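Local coordinates for protein beta-N-acetylhexosaminidase (Thermotoga neapolitana, PDB 5C0Q) that probably hydrolyses terminal non-reducing N-acetyl-D-hexosamine residues of N-acetyl-beta-D-hexosaminides as a family 3 glycoside hydrolase, at residues 203-208 against 310-315; 257-262 against 288-293; 344-349 against 377-382; 429-434 against 448-453. All coordinates share one frame; numbering follows the deposited sequence.

Contact 1: residues 203-208 against 310-315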
loop_
_atom_site.group_PDB
_atom_site.type_symbol
_atom_site.label_atom_id
_atom_site.label_comp_id
_atom_site.label_asym_id
_atom_site.label_seq_id
_atom_site.Cartn_x
_atom_site.Cartn_y
_atom_site.Cartn_z
ATOM N N LYS B 203 -19.827 17.010 -2.111
ATOM C CA LYS B 203 -20.053 16.436 -3.420
ATOM C C LYS B 203 -19.963 14.901 -3.319
ATOM O O LYS B 203 -18.984 14.371 -2.808
ATOM C CB LYS B 203 -19.062 16.982 -4.433
ATOM C CG LYS B 203 -19.336 16.535 -5.868
ATOM C CD LYS B 203 -18.871 17.574 -6.832
ATOM C CE LYS B 203 -19.154 17.193 -8.254
ATOM N NZ LYS B 203 -18.626 18.249 -9.199
ATOM N N THR B 204 -20.974 14.215 -3.837
ATOM C CA THR B 204 -21.096 12.787 -3.729
ATOM C C THR B 204 -21.791 12.238 -4.960
ATOM O O THR B 204 -22.533 12.913 -5.609
ATOM C CB THR B 204 -21.905 12.390 -2.443
ATOM O OG1 THR B 204 -21.894 10.974 -2.265
ATOM C CG2 THR B 204 -23.348 12.793 -2.549
ATOM N N ALA B 205 -21.515 10.994 -5.287
ATOM C CA ALA B 205 -22.345 10.287 -6.239
ATOM C C ALA B 205 -23.235 9.315 -5.452
ATOM O O ALA B 205 -23.049 9.109 -4.257
ATOM C CB ALA B 205 -21.504 9.554 -7.313
ATOM N N VAL B 206 -24.219 8.766 -6.143
ATOM C CA VAL B 206 -25.158 7.814 -5.566
ATOM C C VAL B 206 -25.253 6.599 -6.454
ATOM O O VAL B 206 -25.450 6.720 -7.645
ATOM C CB VAL B 206 -26.560 8.427 -5.389
ATOM C CG1 VAL B 206 -27.548 7.371 -5.015
ATOM C CG2 VAL B 206 -26.521 9.509 -4.344
ATOM N N MET B 207 -25.127 5.426 -5.871
ATOM C CA MET B 207 -25.289 4.217 -6.629
ATOM C C MET B 207 -26.600 3.560 -6.281
ATOM O O MET B 207 -26.926 3.445 -5.139
ATOM C CB MET B 207 -24.112 3.263 -6.386
ATOM C CG MET B 207 -24.124 2.044 -7.302
ATOM S SD MET B 207 -22.871 0.773 -6.985
ATOM C CE MET B 207 -21.448 1.662 -7.498
ATOM N N THR B 208 -27.333 3.091 -7.273
ATOM C CA THR B 208 -28.635 2.453 -7.052
ATOM C C THR B 208 -28.552 1.003 -6.626
ATOM O O THR B 208 -27.566 0.349 -6.876
ATOM C CB THR B 208 -29.503 2.511 -8.307
ATOM O OG1 THR B 208 -28.859 1.791 -9.370
ATOM C CG2 THR B 208 -29.755 3.949 -8.710
ATOM N N ASP B 310 -19.721 15.930 -16.893
ATOM C CA ASP B 310 -18.745 16.964 -17.204
ATOM C C ASP B 310 -18.416 17.815 -15.986
ATOM O O ASP B 310 -17.286 18.246 -15.813
ATOM C CB ASP B 310 -19.237 17.817 -18.364
ATOM C CG ASP B 310 -18.861 17.232 -19.706
ATOM O OD1 ASP B 310 -17.946 16.398 -19.754
ATOM O OD2 ASP B 310 -19.463 17.595 -20.724
ATOM N N GLU B 311 -19.392 18.076 -15.139
ATOM C CA GLU B 311 -19.065 18.809 -13.938
ATOM C C GLU B 311 -18.142 17.997 -13.064
ATOM O O GLU B 311 -17.173 18.542 -12.580
ATOM C CB GLU B 311 -20.304 19.173 -13.133
ATOM C CG GLU B 311 -21.255 20.104 -13.793
ATOM C CD GLU B 311 -22.462 20.356 -12.907
ATOM O OE1 GLU B 311 -23.599 19.966 -13.299
ATOM O OE2 GLU B 311 -22.255 20.920 -11.806
ATOM N N TYR B 312 -18.424 16.700 -12.877
ATOM C CA TYR B 312 -17.575 15.844 -12.033
ATOM C C TYR B 312 -16.156 15.703 -12.619
ATOM O O TYR B 312 -15.178 15.697 -11.883
ATOM C CB TYR B 312 -18.201 14.450 -11.821
ATOM C CG TYR B 312 -19.323 14.383 -10.783
ATOM C CD1 TYR B 312 -20.508 15.076 -10.975
ATOM C CD2 TYR B 312 -19.191 13.652 -9.600
ATOM C CE1 TYR B 312 -21.549 15.041 -10.044
ATOM C CE2 TYR B 312 -20.238 13.608 -8.639
ATOM C CZ TYR B 312 -21.426 14.314 -8.875
ATOM O OH TYR B 312 -22.507 14.319 -7.982
ATOM N N LEU B 313 -16.054 15.584 -13.937
ATOM C CA LEU B 313 -14.773 15.426 -14.606
ATOM C C LEU B 313 -13.866 16.616 -14.463
ATOM O O LEU B 313 -12.652 16.472 -14.408
ATOM C CB LEU B 313 -14.964 15.150 -16.094
ATOM C CG LEU B 313 -15.500 13.780 -16.481
ATOM C CD1 LEU B 313 -15.884 13.765 -17.932
ATOM C CD2 LEU B 313 -14.448 12.732 -16.200
ATOM N N SER B 314 -14.454 17.801 -14.417
ATOM C CA SER B 314 -13.678 19.033 -14.360
ATOM C C SER B 314 -13.256 19.352 -12.936
ATOM O O SER B 314 -12.276 20.040 -12.707
ATOM C CB SER B 314 -14.486 20.172 -14.962
ATOM O OG SER B 314 -15.088 19.750 -16.176
ATOM N N ALA B 315 -14.000 18.819 -11.987
ATOM C CA ALA B 315 -13.681 18.917 -10.575
ATOM C C ALA B 315 -12.358 18.265 -10.178
ATOM O O ALA B 315 -11.755 18.659 -9.182
ATOM C CB ALA B 315 -14.806 18.301 -9.760
#
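Lys203 lies across one face of the Tyr312 ring. Its CG is anti to the backbone N (chi1 -174°) and the chain is extended beyond, which lays Lys203 CE over the ring centre, 3.5 Å from the centroid of the Tyr312 ring and 2° off the normal, a CH-pi contact. Lys203 NZ, 4.3 Å from the same centroid, adds a cation-pi interaction. The chain takes Lys203 NZ off-centre above that face, toward the helix, where it lies 3.9 Å from Ala315 CB; the Glu311 carboxylate is nearby but without contact. At the ring edge Tyr312 OH donates to Thr204 O at 2.8 Å, arriving from above the carbonyl plane, 40° out of it. The contact ties the start of strand 205-208, in the eight-stranded parallel sheet of the TIM-barrel-type domain, to helix 299-315. Tyr312 OH is gripped twice, since it also bonds Leu241 N just before the next strand, 242-243. A phenylalanine here keeps a ring beneath Lys203 but would probably leave Thr204 O without this donor and Leu241 N without its acceptor. Behind the first shell, Thr204 OG1 donates to Ala205 O at 3.0 Å, and backbone bonds from Ala205 to Pro157 and Ile159 fix the strand. On the helix, Ser314 OG closes back on Asp310 O at 2.7 Å, and the Asp310 carboxylate forms a salt bridge with Lys7.

Contact 2: residues 257-262 against 288-293. With ZN (zinc ion), chain V.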
loop_
_atom_site.group_PDB
_atom_site.type_symbol
_atom_site.label_atom_id
_atom_site.label_comp_id
_atom_site.label_asym_id
_atom_site.label_seq_id
_atom_site.Cartn_x
_atom_site.Cartn_y
_atom_site.Cartn_z
ATOM N N SER B 257 -34.103 -7.077 -20.437
ATOM C CA SER B 257 -33.194 -7.117 -21.553
ATOM C C SER B 257 -32.206 -5.991 -21.373
ATOM O O SER B 257 -32.444 -5.070 -20.592
ATOM C CB SER B 257 -33.933 -6.927 -22.860
ATOM O OG SER B 257 -34.151 -5.543 -23.060
ATOM N N VAL B 258 -31.095 -6.070 -22.089
ATOM C CA VAL B 258 -30.119 -4.995 -22.104
ATOM C C VAL B 258 -30.802 -3.693 -22.501
ATOM O O VAL B 258 -30.590 -2.657 -21.906
ATOM C CB VAL B 258 -28.933 -5.329 -23.061
ATOM C CG1 VAL B 258 -28.100 -4.093 -23.405
ATOM C CG2 VAL B 258 -28.079 -6.429 -22.467
ATOM N N GLU B 259 -31.689 -3.769 -23.466
ATOM C CA GLU B 259 -32.356 -2.581 -23.960
ATOM C C GLU B 259 -33.412 -2.095 -22.947
ATOM O O GLU B 259 -33.627 -0.900 -22.796
ATOM C CB GLU B 259 -32.979 -2.878 -25.321
ATOM C CG GLU B 259 -33.789 -1.752 -25.926
ATOM C CD GLU B 259 -34.485 -2.162 -27.222
ATOM O OE1 GLU B 259 -35.570 -1.620 -27.523
ATOM O OE2 GLU B 259 -33.943 -3.025 -27.944
ATOM N N GLU B 260 -34.029 -3.007 -22.205
ATOM C CA GLU B 260 -34.984 -2.561 -21.205
ATOM C C GLU B 260 -34.239 -1.844 -20.069
ATOM O O GLU B 260 -34.642 -0.763 -19.622
ATOM C CB GLU B 260 -35.812 -3.740 -20.669
ATOM C CG GLU B 260 -36.781 -4.351 -21.679
ATOM C CD GLU B 260 -37.571 -5.557 -21.157
ATOM O OE1 GLU B 260 -36.984 -6.529 -20.668
ATOM O OE2 GLU B 260 -38.812 -5.544 -21.244
ATOM N N ALA B 261 -33.098 -2.400 -19.672
ATOM C CA ALA B 261 -32.351 -1.878 -18.544
ATOM C C ALA B 261 -31.816 -0.503 -18.816
ATOM O O ALA B 261 -31.927 0.386 -17.993
ATOM C CB ALA B 261 -31.231 -2.806 -18.183
ATOM N N VAL B 262 -31.267 -0.325 -19.999
ATOM C CA VAL B 262 -30.705 0.948 -20.380
ATOM C C VAL B 262 -31.805 2.005 -20.444
ATOM O O VAL B 262 -31.629 3.102 -19.939
ATOM C CB VAL B 262 -29.964 0.815 -21.731
ATOM C CG1 VAL B 262 -29.461 2.154 -22.210
ATOM C CG2 VAL B 262 -28.816 -0.136 -21.578
ATOM N N LEU B 288 -27.987 1.890 -26.263
ATOM C CA LEU B 288 -28.353 3.248 -25.913
ATOM C C LEU B 288 -28.499 4.135 -27.130
ATOM O O LEU B 288 -29.392 4.966 -27.198
ATOM C CB LEU B 288 -27.297 3.853 -24.998
ATOM C CG LEU B 288 -27.333 5.351 -24.737
ATOM C CD1 LEU B 288 -28.498 5.770 -23.905
ATOM C CD2 LEU B 288 -26.042 5.796 -24.087
ATOM N N LYS B 289 -27.619 3.955 -28.098
ATOM C CA LYS B 289 -27.634 4.803 -29.267
ATOM C C LYS B 289 -28.918 4.541 -30.070
ATOM O O LYS B 289 -29.538 5.453 -30.582
ATOM C CB LYS B 289 -26.373 4.581 -30.076
ATOM C CG LYS B 289 -25.830 5.856 -30.678
ATOM C CD LYS B 289 -24.678 5.585 -31.582
ATOM C CE LYS B 289 -24.990 4.438 -32.501
ATOM N NZ LYS B 289 -23.736 3.730 -32.887
ATOM N N LYS B 290 -29.316 3.286 -30.168
ATOM C CA LYS B 290 -30.567 2.944 -30.814
ATOM C C LYS B 290 -31.756 3.667 -30.186
ATOM O O LYS B 290 -32.508 4.345 -30.874
ATOM C CB LYS B 290 -30.799 1.455 -30.735
ATOM C CG LYS B 290 -31.753 0.944 -31.747
ATOM C CD LYS B 290 -32.064 -0.530 -31.501
ATOM C CE LYS B 290 -33.562 -0.745 -31.253
ATOM N NZ LYS B 290 -34.378 -0.244 -32.405
ATOM N N LEU B 291 -31.887 3.520 -28.868
ATOM C CA LEU B 291 -32.979 4.075 -28.076
ATOM C C LEU B 291 -32.994 5.573 -28.115
ATOM O O LEU B 291 -33.975 6.193 -27.760
ATOM C CB LEU B 291 -32.891 3.615 -26.620
ATOM C CG LEU B 291 -33.004 2.115 -26.468
ATOM C CD1 LEU B 291 -32.784 1.691 -25.060
ATOM C CD2 LEU B 291 -34.354 1.679 -26.944
ATOM N N ILE B 292 -31.897 6.180 -28.505
ATOM C CA ILE B 292 -31.935 7.618 -28.619
ATOM C C ILE B 292 -32.489 7.975 -29.979
ATOM O O ILE B 292 -33.258 8.910 -30.109
ATOM C CB ILE B 292 -30.567 8.220 -28.408
ATOM C CG1 ILE B 292 -30.164 8.017 -26.947
ATOM C CG2 ILE B 292 -30.588 9.665 -28.711
ATOM C CD1 ILE B 292 -28.843 8.566 -26.586
ATOM N N GLU B 293 -32.192 7.147 -30.969
ATOM C CA GLU B 293 -32.563 7.462 -32.330
ATOM C C GLU B 293 -33.999 7.080 -32.590
ATOM O O GLU B 293 -34.686 7.773 -33.322
ATOM C CB GLU B 293 -31.638 6.752 -33.333
ATOM C CG GLU B 293 -30.246 7.395 -33.468
ATOM C CD GLU B 293 -29.265 6.608 -34.354
ATOM O OE1 GLU B 293 -29.616 6.306 -35.518
ATOM O OE2 GLU B 293 -28.135 6.310 -33.888
HETATM ZN ZN ZN V . -21.499 2.751 -32.553
#
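Glu259 reaches from helix 258-267 over the two methyls of Leu291 on helix 281-293. From CB the chain leaves with CG anti to the backbone N (chi1 176°) and stays extended, which carries it away from its own helix and obliquely across the Leu291 side chain. Glu259 CG rests against both branches of the leucine, 3.6 Å from Leu291 CD2 and almost as near CD1. CD follows beside the CD2 methyl, and Glu259 OE1 ends 3.6 Å from Leu291 CD2. OE2 turns to the other side of the tip, where Lys290 CE is 4.0 Å from Glu259 OE2; the charged ends of the pair stay apart. An alanine here would probably open a gap beside both Leu291 methyls and take a nearby negative charge away from Lys290. One turn on, Val262 CG1 packs on Leu288 CB at 3.9 Å, the two side chains meeting at about a right angle. The start of helix 258-267 is fixed by a capping box: Glu260 N donates to Ser257 OG at 2.7 Å, and Ser257 N returns a bond to the anti lone pair of Glu260 OE1. Across helix 281-293, Lys289 NZ binds a zinc ion at 2.5 Å together with Glu286. The short helical segments cross at -66° with axes 10.0 Å apart. Strand 273-275 of the barrel sheet lies between the helices in sequence; Val258 and Val262 continue the packing onto Tyr284, and Leu291 also touches Ile297 in the loop leading to helix 299-315.

Contact 3: residues 344-349 against 377-382. With ZN (zinc ion), chain S.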
loop_
_atom_site.group_PDB
_atom_site.type_symbol
_atom_site.label_atom_id
_atom_site.label_comp_id
_atom_site.label_asym_id
_atom_site.label_seq_id
_atom_site.Cartn_x
_atom_site.Cartn_y
_atom_site.Cartn_z
ATOM N N GLY B 344 7.590 -14.076 -33.150
ATOM C CA GLY B 344 6.412 -14.917 -33.135
ATOM C C GLY B 344 6.716 -16.373 -32.835
ATOM O O GLY B 344 5.839 -17.198 -32.921
ATOM N N ARG B 345 7.968 -16.693 -32.519
ATOM C CA ARG B 345 8.370 -18.055 -32.189
ATOM C C ARG B 345 8.125 -18.422 -30.742
ATOM O O ARG B 345 7.739 -17.612 -29.947
ATOM C CB ARG B 345 9.843 -18.270 -32.495
ATOM C CG ARG B 345 10.243 -18.220 -33.960
ATOM C CD ARG B 345 11.762 -18.401 -34.043
ATOM N NE ARG B 345 12.319 -18.327 -35.397
ATOM C CZ ARG B 345 13.603 -18.554 -35.675
ATOM N NH1 ARG B 345 14.437 -18.878 -34.696
ATOM N NH2 ARG B 345 14.048 -18.487 -36.924
ATOM N N GLU B 346 8.392 -19.661 -30.402
ATOM C CA GLU B 346 8.126 -20.154 -29.069
ATOM C C GLU B 346 9.456 -19.997 -28.283
ATOM O O GLU B 346 10.507 -20.395 -28.745
ATOM C CB GLU B 346 7.594 -21.611 -29.160
ATOM C CG GLU B 346 6.664 -21.848 -30.456
ATOM C CD GLU B 346 6.804 -23.267 -31.075
ATOM O OE1 GLU B 346 6.837 -24.202 -30.248
ATOM O OE2 GLU B 346 6.974 -23.451 -32.315
ATOM N N VAL B 347 9.393 -19.434 -27.087
ATOM C CA VAL B 347 10.553 -18.958 -26.360
ATOM C C VAL B 347 10.961 -19.909 -25.234
ATOM O O VAL B 347 10.121 -20.470 -24.563
ATOM C CB VAL B 347 10.273 -17.537 -25.768
ATOM C CG1 VAL B 347 11.465 -16.989 -25.056
ATOM C CG2 VAL B 347 9.902 -16.594 -26.862
ATOM N N VAL B 348 12.261 -20.056 -25.001
ATOM C CA VAL B 348 12.725 -20.730 -23.812
ATOM C C VAL B 348 13.224 -19.646 -22.850
ATOM O O VAL B 348 14.011 -18.808 -23.237
ATOM C CB VAL B 348 13.853 -21.769 -24.182
ATOM C CG1 VAL B 348 14.420 -22.484 -22.972
ATOM C CG2 VAL B 348 13.334 -22.779 -25.186
ATOM N N LEU B 349 12.770 -19.655 -21.600
ATOM C CA LEU B 349 13.197 -18.625 -20.652
ATOM C C LEU B 349 14.289 -19.160 -19.753
ATOM O O LEU B 349 14.133 -20.185 -19.105
ATOM C CB LEU B 349 12.034 -18.100 -19.790
ATOM C CG LEU B 349 10.772 -17.571 -20.479
ATOM C CD1 LEU B 349 9.725 -17.083 -19.475
ATOM C CD2 LEU B 349 11.110 -16.479 -21.455
ATOM N N PHE B 377 3.236 -11.722 -23.602
ATOM C CA PHE B 377 3.744 -11.220 -24.865
ATOM C C PHE B 377 4.286 -12.297 -25.816
ATOM O O PHE B 377 4.328 -12.108 -27.010
ATOM C CB PHE B 377 4.846 -10.210 -24.586
ATOM C CG PHE B 377 4.409 -9.048 -23.786
ATOM C CD1 PHE B 377 3.789 -7.969 -24.389
ATOM C CD2 PHE B 377 4.602 -9.029 -22.425
ATOM C CE1 PHE B 377 3.402 -6.905 -23.658
ATOM C CE2 PHE B 377 4.215 -7.942 -21.691
ATOM C CZ PHE B 377 3.616 -6.890 -22.305
ATOM N N PHE B 378 4.663 -13.443 -25.289
ATOM C CA PHE B 378 5.313 -14.469 -26.094
ATOM C C PHE B 378 4.819 -15.833 -25.763
ATOM O O PHE B 378 4.578 -16.137 -24.616
ATOM C CB PHE B 378 6.838 -14.484 -25.878
ATOM C CG PHE B 378 7.488 -13.218 -26.209
ATOM C CD1 PHE B 378 7.807 -12.924 -27.511
ATOM C CD2 PHE B 378 7.737 -12.295 -25.232
ATOM C CE1 PHE B 378 8.371 -11.734 -27.824
ATOM C CE2 PHE B 378 8.306 -11.112 -25.541
ATOM C CZ PHE B 378 8.620 -10.824 -26.833
ATOM N N LYS B 379 4.768 -16.679 -26.775
ATOM C CA LYS B 379 4.597 -18.090 -26.561
ATOM C C LYS B 379 5.825 -18.621 -25.833
ATOM O O LYS B 379 6.932 -18.328 -26.215
ATOM C CB LYS B 379 4.387 -18.781 -27.894
ATOM C CG LYS B 379 3.096 -18.391 -28.546
ATOM C CD LYS B 379 2.844 -19.107 -29.838
ATOM C CE LYS B 379 3.616 -18.468 -30.914
ATOM N NZ LYS B 379 3.531 -19.266 -32.125
ATOM N N VAL B 380 5.610 -19.366 -24.761
ATOM C CA VAL B 380 6.658 -19.917 -23.928
ATOM C C VAL B 380 6.718 -21.448 -23.985
ATOM O O VAL B 380 5.732 -22.121 -23.666
ATOM C CB VAL B 380 6.465 -19.499 -22.476
ATOM C CG1 VAL B 380 7.453 -20.198 -21.603
ATOM C CG2 VAL B 380 6.607 -17.999 -22.343
ATOM N N ARG B 381 7.843 -21.997 -24.449
ATOM C CA ARG B 381 8.007 -23.446 -24.497
ATOM C C ARG B 381 8.513 -24.069 -23.216
ATOM O O ARG B 381 8.063 -25.124 -22.829
ATOM C CB ARG B 381 8.888 -23.894 -25.626
ATOM C CG ARG B 381 8.733 -25.408 -25.746
ATOM C CD ARG B 381 9.385 -25.998 -26.932
ATOM N NE ARG B 381 8.826 -25.515 -28.182
ATOM C CZ ARG B 381 9.299 -25.894 -29.356
ATOM N NH1 ARG B 381 10.265 -26.777 -29.393
ATOM N NH2 ARG B 381 8.804 -25.423 -30.477
ATOM N N ASP B 382 9.535 -23.489 -22.613
ATOM C CA ASP B 382 10.024 -23.995 -21.344
ATOM C C ASP B 382 10.487 -22.863 -20.486
ATOM O O ASP B 382 10.740 -21.789 -20.971
ATOM C CB ASP B 382 11.172 -24.997 -21.561
ATOM C CG ASP B 382 11.381 -25.921 -20.372
ATOM O OD1 ASP B 382 10.612 -25.839 -19.395
ATOM O OD2 ASP B 382 12.312 -26.751 -20.401
HETATM ZN ZN ZN S . 7.230 -22.924 -33.308
#
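Val347 is held by parallel strand bonds at both its backbone polar atoms: Val347 N donates to Lys379 O at 2.8 Å, and Val347 O accepts from Arg381 N at 2.7 Å. Val347 O also receives a CA-H contact from Val380. The pairing then slips by one residue, a beta bulge, so that Val347 is opposite Val380 but Val348 is opposite Asp382. Beyond the slip Leu349 N donates to Asp382 O at 3.0 Å in a nearly straight bond (172°). Ahead of the strands, Lys379 NZ makes a weak bond to Gly344 O (3.2 Å), its chain bent at chi3 (-80°), which brings NZ nearly head-on to that oxygen. Glu346 OE1 forms a salt bridge to the edge of the Arg381 guanidinium, the two planes 43° apart. The reported distance to NH2 is too short to be trusted, and the second bond, from Arg381 NE, is weak at 3.2 Å from Glu346 OE1. Glu346 OE2 is modelled at a zinc ion shared with Glu398, likewise implausibly close, so the detail of that site is doubtful. Arg345 NH1 is satisfied by Glu398 O. On the apolar side Val347 CG2 meets Phe378 CB at 3.8 Å. The segments are the two strand starts of a beta-alpha-beta unit, linked by helix 363-377. Strand 380-386 is outermost in the mixed sheet of this chain, and strand 347-352 is flanked on its other side by strand 399-404, where Phe401 meets Phe378 edge-to-face, with helix 452-463 packing on Phe378.

Contact 4: residues 429-434 against 448-453. With ZN (zinc ion), chain N.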
loop_
_atom_site.group_PDB
_atom_site.type_symbol
_atom_site.label_atom_id
_atom_site.label_comp_id
_atom_site.label_asym_id
_atom_site.label_seq_id
_atom_site.Cartn_x
_atom_site.Cartn_y
_atom_site.Cartn_z
ATOM N N ILE B 429 19.937 -7.910 -19.832
ATOM C CA ILE B 429 20.797 -7.565 -18.720
ATOM C C ILE B 429 20.001 -6.836 -17.677
ATOM O O ILE B 429 19.690 -5.678 -17.831
ATOM C CB ILE B 429 22.020 -6.728 -19.142
ATOM C CG1 ILE B 429 23.067 -7.625 -19.776
ATOM C CG2 ILE B 429 22.747 -6.240 -17.932
ATOM C CD1 ILE B 429 22.898 -7.842 -21.207
ATOM N N ILE B 430 19.651 -7.522 -16.611
ATOM C CA ILE B 430 18.713 -6.917 -15.717
ATOM C C ILE B 430 19.316 -6.455 -14.425
ATOM O O ILE B 430 18.656 -5.778 -13.693
ATOM C CB ILE B 430 17.482 -7.868 -15.435
ATOM C CG1 ILE B 430 17.935 -9.182 -14.817
ATOM C CG2 ILE B 430 16.748 -8.126 -16.719
ATOM C CD1 ILE B 430 16.832 -10.011 -14.348
ATOM N N ARG B 431 20.573 -6.756 -14.135
ATOM C CA ARG B 431 21.126 -6.188 -12.906
ATOM C C ARG B 431 22.293 -5.253 -13.119
ATOM O O ARG B 431 22.187 -4.071 -12.892
ATOM C CB ARG B 431 21.578 -7.273 -11.962
ATOM C CG ARG B 431 20.480 -7.994 -11.350
ATOM C CD ARG B 431 20.809 -8.321 -9.966
ATOM N NE ARG B 431 21.182 -7.121 -9.271
ATOM C CZ ARG B 431 21.377 -7.077 -7.965
ATOM N NH1 ARG B 431 21.205 -8.178 -7.245
ATOM N NH2 ARG B 431 21.732 -5.933 -7.382
ATOM N N ASN B 432 23.423 -5.786 -13.549
ATOM C CA ASN B 432 24.607 -4.968 -13.637
ATOM C C ASN B 432 24.841 -4.590 -15.087
ATOM O O ASN B 432 25.405 -5.344 -15.854
ATOM C CB ASN B 432 25.778 -5.737 -13.024
ATOM C CG ASN B 432 27.103 -4.961 -13.053
ATOM O OD1 ASN B 432 27.168 -3.792 -13.455
ATOM N ND2 ASN B 432 28.168 -5.619 -12.588
ATOM N N PRO B 433 24.436 -3.391 -15.464
ATOM C CA PRO B 433 24.428 -3.025 -16.879
ATOM C C PRO B 433 25.821 -2.876 -17.482
ATOM O O PRO B 433 25.948 -2.628 -18.676
ATOM C CB PRO B 433 23.678 -1.685 -16.883
ATOM C CG PRO B 433 23.954 -1.118 -15.580
ATOM C CD PRO B 433 24.038 -2.268 -14.612
ATOM N N PHE B 434 26.855 -3.016 -16.667
ATOM C CA PHE B 434 28.209 -2.951 -17.193
ATOM C C PHE B 434 28.467 -4.198 -18.026
ATOM O O PHE B 434 29.101 -4.114 -19.071
ATOM C CB PHE B 434 29.227 -2.799 -16.065
ATOM C CG PHE B 434 29.189 -1.444 -15.398
ATOM C CD1 PHE B 434 29.017 -0.296 -16.151
ATOM C CD2 PHE B 434 29.309 -1.319 -14.026
ATOM C CE1 PHE B 434 28.982 0.936 -15.548
ATOM C CE2 PHE B 434 29.276 -0.088 -13.425
ATOM C CZ PHE B 434 29.115 1.037 -14.188
ATOM N N HIS B 448 17.944 -1.979 -16.628
ATOM C CA HIS B 448 18.375 -1.199 -15.482
ATOM C C HIS B 448 17.559 -1.516 -14.247
ATOM O O HIS B 448 17.612 -0.774 -13.284
ATOM C CB HIS B 448 18.307 0.311 -15.752
ATOM C CG HIS B 448 19.126 0.761 -16.916
ATOM N ND1 HIS B 448 18.571 1.105 -18.128
ATOM C CD2 HIS B 448 20.463 0.903 -17.060
ATOM C CE1 HIS B 448 19.530 1.466 -18.957
ATOM N NE2 HIS B 448 20.686 1.359 -18.332
ATOM N N SER B 449 16.821 -2.623 -14.276
ATOM C CA SER B 449 15.961 -3.004 -13.160
ATOM C C SER B 449 15.491 -4.449 -13.218
ATOM O O SER B 449 15.318 -4.998 -14.274
ATOM C CB SER B 449 14.746 -2.080 -13.127
ATOM O OG SER B 449 13.873 -2.407 -12.085
ATOM N N THR B 450 15.276 -5.053 -12.067
ATOM C CA THR B 450 14.671 -6.370 -12.003
ATOM C C THR B 450 13.133 -6.350 -11.854
ATOM O O THR B 450 12.504 -7.392 -11.803
ATOM C CB THR B 450 15.228 -7.163 -10.840
ATOM O OG1 THR B 450 14.974 -6.437 -9.638
ATOM C CG2 THR B 450 16.720 -7.352 -10.983
ATOM N N LYS B 451 12.529 -5.180 -11.792
ATOM C CA LYS B 451 11.130 -5.093 -11.445
ATOM C C LYS B 451 10.198 -5.540 -12.558
ATOM O O LYS B 451 10.449 -5.274 -13.731
ATOM C CB LYS B 451 10.768 -3.664 -11.042
ATOM C CG LYS B 451 11.510 -3.166 -9.850
ATOM C CD LYS B 451 11.256 -3.970 -8.651
ATOM C CE LYS B 451 11.751 -3.232 -7.480
ATOM N NZ LYS B 451 11.783 -4.024 -6.256
ATOM N N PRO B 452 9.115 -6.222 -12.179
ATOM C CA PRO B 452 8.142 -6.706 -13.155
ATOM C C PRO B 452 7.718 -5.654 -14.173
ATOM O O PRO B 452 7.664 -5.997 -15.335
ATOM C CB PRO B 452 6.965 -7.132 -12.273
ATOM C CG PRO B 452 7.564 -7.534 -11.018
ATOM C CD PRO B 452 8.800 -6.680 -10.814
ATOM N N ILE B 453 7.505 -4.406 -13.783
ATOM C CA ILE B 453 7.137 -3.378 -14.748
ATOM C C ILE B 453 8.214 -3.089 -15.814
ATOM O O ILE B 453 7.878 -2.783 -16.973
ATOM C CB ILE B 453 6.730 -2.074 -14.022
ATOM C CG1 ILE B 453 6.225 -1.014 -14.991
ATOM C CG2 ILE B 453 7.874 -1.514 -13.204
ATOM C CD1 ILE B 453 5.093 -1.416 -15.878
HETATM ZN ZN ZN N . 22.797 2.022 -19.117
#
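Ile430 and Thr450 meet where two loops of the C-terminal alpha/beta domain run past each other, one following strand 425-429, the other leading through an ST turn into helix 452-463. In that turn Ser449 OG accepts from Lys451 N at 3.1 Å, just before the helix, and also bonds Pro79 O of the second subunit. Thr450 places OG1 between its backbone N and carbonyl carbon (chi1 59°), where it bonds Asp366, and this turns CG2 to the other loop: Thr450 CG2 lies 3.7 Å from Ile430 O. The same methyl meets Arg431 CG at 3.8 Å, at the root of an arginine chain bent at chi2 and chi3. Ile430 CG1 takes the equally hindered place at chi1 60°, while its CB faces Ser449 O at 3.8 Å. His448 has positive phi, and its CB leads away from the other loop; with CG anti to the carbonyl carbon (chi1 -58°), the imidazole swings back until CD2 is 4.1 Å from Pro433 CB. ND1 is fixed by Ala332 O, and His448 NE2 binds, at 2.4 Å, a zinc ion that Glu334 of the same chain and Lys86 of the second subunit also hold.

Contacts 1 and 2 belong to the TIM-barrel-type domain, contacts 3 and 4 to the C-terminal domain. Along the chain contact 2 is nested within the loop closed by contact 1; contacts 3 and 4 follow in series. Contacts 1 and 2 have centres 23 Å apart and use the successive helices 281-293 and 299-315. Contacts 3 and 4 are 20 Å apart between centres; contact 3 pairs two strands of the mixed sheet, contact 4 joins loops next to it, and helix 363-377 borders both. Between the domains, centres lie 42 to 51 Å apart, so the two pairs lie in separate domains and do not touch. Contact 4 alone touches the second subunit, joining the C-terminal domain to the dimer interface.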